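Local coordinates for protein exosome complex component Rrp42 (Pyrococcus abyssi, PDB 2PO1) that probably serves as a non-catalytic subunit of the RNA-degrading exosome and contributes to shaping the active site of its partner Rrp41, at residues N20-G25 with G205-V210; V199-I204 with V250-E255. One frame throughout, in Å; residues are numbered along the deposited sequence.

The two contacts lie on opposite faces of one antiparallel sheet. In contact 1 the end of helix 13-23 covers edge strand 207-210, and the interface is partly buried, with an exposed lysine at its margin. Contact 2 sets helix 247-275 against the adjoining strand 197-204 and is the more deeply buried of the two. Their strands are directly paired, with Val209 O 2.9 Å from Ala202 N in a probable hydrogen bond. Neither contact has a hydrogen bond across its segments: branched aliphatic groups interdigitate in contact 1, whereas contact 2 relies on an aromatic ring, an alanine and an obliquely placed tyrosine.

Contact 1: residues N20-G25 with G205-V210; sequences NLLKEG and GNILVV
Ile207 sets CG1 beside its backbone N and opposite its carbonyl carbon (chi1 -75°), and a nearly extended second torsion of 157° carries CD1 outward to Leu22. Leu22 answers with a chi1 of -91°, some way from a staggered value, which sends both of its methyl groups to the strand. The two side chains run antiparallel to each other, the tip of each lying near the base of the other. Ile207 CD1 reaches the base of Leu22, 3.9 Å from its CB and 3.7 Å from its carbonyl O, while Leu22 CD1 lies 3.9 Å from Ile207 CG2. The other leucine branch serves the next inward-facing residue of the strand: Leu22 CD2 is 3.8 Å from Val209 CG2. One forked side chain thereby bridges two positions on the same face. The side-chain contacts between Leu22, Ile207 and Val209 are apolar, and no hydrogen bond crosses the two segments. The carbonyl oxygen that Ile207 CD1 approaches is engaged within its own segment, since Gly25 N donates to Leu22 O at 2.8 Å. The bond belongs to a Schellman motif in which Gly25, with positive phi, ends the helix, and Ile207 therefore packs where the helix gives way to loop. Lys23 borders the contact on its exposed margin. Beyond the two segments, Leu22 also packs on Phe33 and on Ile204, and Arg27 NH1 hydrogen-bonds to Val210 O. Helix 13-23 thus lies over one face of the four-stranded antiparallel sheet at strand 207-210, while Leu208 points to the other face, where helix 247-275 packs.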
loop_
_atom_site.group_PDB
_atom_site.type_symbol
_atom_site.label_atom_id
_atom_site.label_comp_id
_atom_site.label_asym_id
_atom_site.label_seq_id
_atom_site.Cartn_x
_atom_site.Cartn_y
_atom_site.Cartn_z
ATOM N N ASN C 20 3.126 42.156 -14.335
ATOM C CA ASN C 20 3.051 43.472 -14.884
ATOM C C ASN C 20 1.640 43.980 -14.840
ATOM O O ASN C 20 1.434 45.134 -14.514
ATOM C CB ASN C 20 3.632 43.523 -16.307
ATOM C CG ASN C 20 5.134 43.367 -16.323
ATOM O OD1 ASN C 20 5.727 42.993 -15.306
ATOM N ND2 ASN C 20 5.771 43.626 -17.482
ATOM N N LEU C 21 0.674 43.148 -15.195
ATOM C CA LEU C 21 -0.710 43.534 -15.023
ATOM C C LEU C 21 -0.958 43.925 -13.572
ATOM O O LEU C 21 -1.582 44.948 -13.305
ATOM C CB LEU C 21 -1.654 42.397 -15.376
ATOM C CG LEU C 21 -2.234 42.354 -16.779
ATOM C CD1 LEU C 21 -3.183 41.204 -16.894
ATOM C CD2 LEU C 21 -2.935 43.612 -17.110
ATOM N N LEU C 22 -0.434 43.121 -12.643
ATOM C CA LEU C 22 -0.622 43.399 -11.227
ATOM C C LEU C 22 -0.122 44.756 -10.858
ATOM O O LEU C 22 -0.783 45.467 -10.107
ATOM C CB LEU C 22 0.070 42.368 -10.370
ATOM C CG LEU C 22 -0.724 41.151 -9.957
ATOM C CD1 LEU C 22 0.054 40.556 -8.812
ATOM C CD2 LEU C 22 -2.147 41.493 -9.538
ATOM N N LYS C 23 1.034 45.135 -11.410
ATOM C CA LYS C 23 1.588 46.498 -11.232
ATOM C C LYS C 23 0.641 47.600 -11.687
ATOM O O LYS C 23 0.704 48.740 -11.205
ATOM C CB LYS C 23 2.926 46.627 -11.965
ATOM C CG LYS C 23 4.170 46.162 -11.170
ATOM C CD LYS C 23 4.001 44.818 -10.477
ATOM C CE LYS C 23 5.315 44.348 -9.813
ATOM N NZ LYS C 23 6.499 44.473 -10.724
ATOM N N GLU C 24 -0.249 47.271 -12.611
ATOM C CA GLU C 24 -1.177 48.248 -13.141
ATOM C C GLU C 24 -2.531 48.080 -12.478
ATOM O O GLU C 24 -3.539 48.624 -12.951
ATOM C CB GLU C 24 -1.290 48.100 -14.658
ATOM C CG GLU C 24 0.049 48.098 -15.381
ATOM C CD GLU C 24 -0.098 47.785 -16.861
ATOM O OE1 GLU C 24 -0.758 48.595 -17.558
ATOM O OE2 GLU C 24 0.441 46.729 -17.315
ATOM N N GLY C 25 -2.541 47.305 -11.387
ATOM C CA GLY C 25 -3.698 47.167 -10.536
ATOM C C GLY C 25 -4.662 46.224 -11.177
ATOM O O GLY C 25 -5.846 46.217 -10.820
ATOM N N GLY C 205 4.605 38.824 -6.176
ATOM C CA GLY C 205 5.464 39.949 -5.855
ATOM C C GLY C 205 5.042 40.538 -4.517
ATOM O O GLY C 205 4.967 39.829 -3.511
ATOM N N ASN C 206 4.744 41.829 -4.496
ATOM C CA ASN C 206 4.385 42.485 -3.249
ATOM C C ASN C 206 2.894 42.694 -3.119
ATOM O O ASN C 206 2.434 43.537 -2.364
ATOM C CB ASN C 206 5.160 43.786 -3.089
ATOM C CG ASN C 206 6.584 43.537 -2.636
ATOM O OD1 ASN C 206 6.906 42.460 -2.108
ATOM N ND2 ASN C 206 7.451 44.520 -2.849
ATOM N N ILE C 207 2.148 41.894 -3.844
ATOM C CA ILE C 207 0.726 42.095 -3.948
ATOM C C ILE C 207 -0.009 40.806 -3.590
ATOM O O ILE C 207 0.309 39.725 -4.121
ATOM C CB ILE C 207 0.373 42.499 -5.391
ATOM C CG1 ILE C 207 0.760 43.946 -5.649
ATOM C CG2 ILE C 207 -1.091 42.367 -5.608
ATOM C CD1 ILE C 207 0.961 44.243 -7.112
ATOM N N LEU C 208 -1.002 40.914 -2.702
ATOM C CA LEU C 208 -1.921 39.810 -2.447
ATOM C C LEU C 208 -3.203 39.992 -3.198
ATOM O O LEU C 208 -3.777 41.070 -3.239
ATOM C CB LEU C 208 -2.266 39.623 -0.970
ATOM C CG LEU C 208 -1.237 39.625 0.162
ATOM C CD1 LEU C 208 -1.704 38.805 1.293
ATOM C CD2 LEU C 208 0.166 39.198 -0.223
ATOM N N VAL C 209 -3.694 38.888 -3.719
ATOM C CA VAL C 209 -4.826 38.904 -4.614
ATOM C C VAL C 209 -5.687 37.737 -4.105
ATOM O O VAL C 209 -5.195 36.592 -3.931
ATOM C CB VAL C 209 -4.199 38.717 -5.991
ATOM C CG1 VAL C 209 -4.226 37.252 -6.565
ATOM C CG2 VAL C 209 -4.363 39.859 -6.932
ATOM N N VAL C 210 -6.945 38.009 -3.813
ATOM C CA VAL C 210 -7.793 36.974 -3.269
ATOM C C VAL C 210 -8.313 36.084 -4.401
ATOM O O VAL C 210 -8.437 36.513 -5.569
ATOM C CB VAL C 210 -8.962 37.555 -2.466
ATOM C CG1 VAL C 210 -9.938 38.140 -3.390
ATOM C CG2 VAL C 210 -9.677 36.431 -1.705
#

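Contact 2: residues V199-I204 with V250-E255; sequences VTFAKI and VMYAVE
Phe201 meets Ala253 and Tyr252 where strand 197-204 packs on helix 247-275, a helix laid against an antiparallel sheet in the alpha/beta arrangement of the RNase PH family. Ala253 supplies the closest approaches. Its CA lies over one face of the phenyl ring in a CH-pi contact, 4.2 Å from the Phe201 centroid and 22° off the ring normal. The carbonyl O of Ala253 is 3.5 Å from Phe201 CE1. The methyl group adds an apolar touch, with Ala253 CB 4.0 Å from Phe201 CD1. The small alanine lets the ring come right up to the helix backbone. Tyr252 approaches on the same side of the ring plane as Ala253 but out past the rim, its CE1 4.1 Å from Phe201 CE2; the two ring planes are turned by 68° and meet obliquely. With CG of Tyr252 anti to the backbone N (chi1 166°), atom CE1 of the phenol ring is brought beside Phe201.

In the next shell, Ile224 and Ile226 of the neighbouring strand pack on Ala253, and Leu208, Val210 and Thr256 pack on Phe201. Lys203 NZ ties the same strand to the start of the helix through a salt bridge with Glu249. The tyrosine is fixed at its outer end by a hydrogen bond between Tyr252 OH and Glu34 OE2.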
loop_
_atom_site.group_PDB
_atom_site.type_symbol
_atom_site.label_atom_id
_atom_site.label_comp_id
_atom_site.label_asym_id
_atom_site.label_seq_id
_atom_site.Cartn_x
_atom_site.Cartn_y
_atom_site.Cartn_z
ATOM N N VAL C 199 -10.839 32.042 3.268
ATOM C CA VAL C 199 -10.535 32.951 2.199
ATOM C C VAL C 199 -9.048 32.887 1.935
ATOM O O VAL C 199 -8.276 32.938 2.864
ATOM C CB VAL C 199 -11.010 34.349 2.576
ATOM C CG1 VAL C 199 -10.512 35.323 1.584
ATOM C CG2 VAL C 199 -12.578 34.351 2.671
ATOM N N THR C 200 -8.645 32.786 0.676
ATOM C CA THR C 200 -7.268 32.479 0.339
ATOM C C THR C 200 -6.698 33.540 -0.565
ATOM O O THR C 200 -7.363 34.006 -1.445
ATOM C CB THR C 200 -7.191 31.099 -0.315
ATOM O OG1 THR C 200 -7.406 30.107 0.692
ATOM C CG2 THR C 200 -5.890 30.900 -0.938
ATOM N N PHE C 201 -5.485 33.983 -0.260
ATOM C CA PHE C 201 -4.783 35.010 -1.044
ATOM C C PHE C 201 -3.530 34.412 -1.648
ATOM O O PHE C 201 -2.851 33.619 -0.991
ATOM C CB PHE C 201 -4.372 36.203 -0.148
ATOM C CG PHE C 201 -5.528 36.812 0.597
ATOM C CD1 PHE C 201 -6.090 36.156 1.705
ATOM C CD2 PHE C 201 -6.079 38.012 0.175
ATOM C CE1 PHE C 201 -7.200 36.698 2.365
ATOM C CE2 PHE C 201 -7.186 38.559 0.845
ATOM C CZ PHE C 201 -7.745 37.894 1.925
ATOM N N ALA C 202 -3.205 34.814 -2.877
ATOM C CA ALA C 202 -1.902 34.518 -3.480
ATOM C C ALA C 202 -1.066 35.758 -3.301
ATOM O O ALA C 202 -1.536 36.843 -3.543
ATOM C CB ALA C 202 -2.068 34.217 -4.943
ATOM N N LYS C 203 0.158 35.605 -2.821
ATOM C CA LYS C 203 1.082 36.702 -2.879
ATOM C C LYS C 203 1.848 36.563 -4.184
ATOM O O LYS C 203 2.499 35.527 -4.444
ATOM C CB LYS C 203 2.023 36.674 -1.690
ATOM C CG LYS C 203 3.142 37.680 -1.757
ATOM C CD LYS C 203 3.697 37.922 -0.368
ATOM C CE LYS C 203 4.807 38.959 -0.425
ATOM N NZ LYS C 203 5.270 39.208 0.969
ATOM N N ILE C 204 1.735 37.591 -5.019
ATOM C CA ILE C 204 2.471 37.689 -6.292
ATOM C C ILE C 204 3.288 38.970 -6.262
ATOM O O ILE C 204 2.734 40.069 -6.284
ATOM C CB ILE C 204 1.505 37.683 -7.480
ATOM C CG1 ILE C 204 0.543 36.494 -7.350
ATOM C CG2 ILE C 204 2.273 37.712 -8.803
ATOM C CD1 ILE C 204 -0.550 36.404 -8.442
ATOM N N VAL C 250 -0.273 39.584 6.430
ATOM C CA VAL C 250 -1.160 38.724 7.226
ATOM C C VAL C 250 -2.344 39.461 7.849
ATOM O O VAL C 250 -3.499 39.067 7.684
ATOM C CB VAL C 250 -0.348 38.024 8.313
ATOM C CG1 VAL C 250 -1.260 37.257 9.310
ATOM C CG2 VAL C 250 0.656 37.134 7.632
ATOM N N MET C 251 -2.037 40.523 8.580
ATOM C CA MET C 251 -3.059 41.372 9.156
ATOM C C MET C 251 -4.091 41.806 8.095
ATOM O O MET C 251 -5.283 41.679 8.288
ATOM C CB MET C 251 -2.396 42.599 9.767
ATOM C CG MET C 251 -1.433 42.290 10.912
ATOM S SD MET C 251 -0.476 43.722 11.575
ATOM C CE MET C 251 -1.727 44.989 11.849
ATOM N N TYR C 252 -3.606 42.306 6.967
ATOM C CA TYR C 252 -4.446 42.605 5.814
ATOM C C TYR C 252 -5.271 41.400 5.385
ATOM O O TYR C 252 -6.464 41.520 5.116
ATOM C CB TYR C 252 -3.558 43.062 4.619
ATOM C CG TYR C 252 -4.321 43.058 3.315
ATOM C CD1 TYR C 252 -4.257 41.953 2.465
ATOM C CD2 TYR C 252 -5.170 44.125 2.971
ATOM C CE1 TYR C 252 -4.957 41.909 1.331
ATOM C CE2 TYR C 252 -5.868 44.105 1.796
ATOM C CZ TYR C 252 -5.772 42.971 0.991
ATOM O OH TYR C 252 -6.453 42.859 -0.185
ATOM N N ALA C 253 -4.624 40.230 5.284
ATOM C CA ALA C 253 -5.295 39.043 4.832
ATOM C C ALA C 253 -6.432 38.708 5.829
ATOM O O ALA C 253 -7.546 38.345 5.429
ATOM C CB ALA C 253 -4.289 37.870 4.779
ATOM N N VAL C 254 -6.145 38.829 7.131
ATOM C CA VAL C 254 -7.115 38.399 8.146
ATOM C C VAL C 254 -8.335 39.277 7.997
ATOM O O VAL C 254 -9.487 38.818 7.870
ATOM C CB VAL C 254 -6.556 38.568 9.577
ATOM C CG1 VAL C 254 -7.666 38.359 10.546
ATOM C CG2 VAL C 254 -5.452 37.531 9.853
ATOM N N GLU C 255 -8.062 40.561 7.947
ATOM C CA GLU C 255 -9.126 41.508 7.884
ATOM C C GLU C 255 -9.981 41.366 6.617
ATOM O O GLU C 255 -11.204 41.333 6.671
ATOM C CB GLU C 255 -8.517 42.887 8.074
ATOM C CG GLU C 255 -9.397 43.937 7.740
ATOM C CD GLU C 255 -9.075 45.156 8.545
ATOM O OE1 GLU C 255 -8.070 45.122 9.298
ATOM O OE2 GLU C 255 -9.848 46.136 8.422
#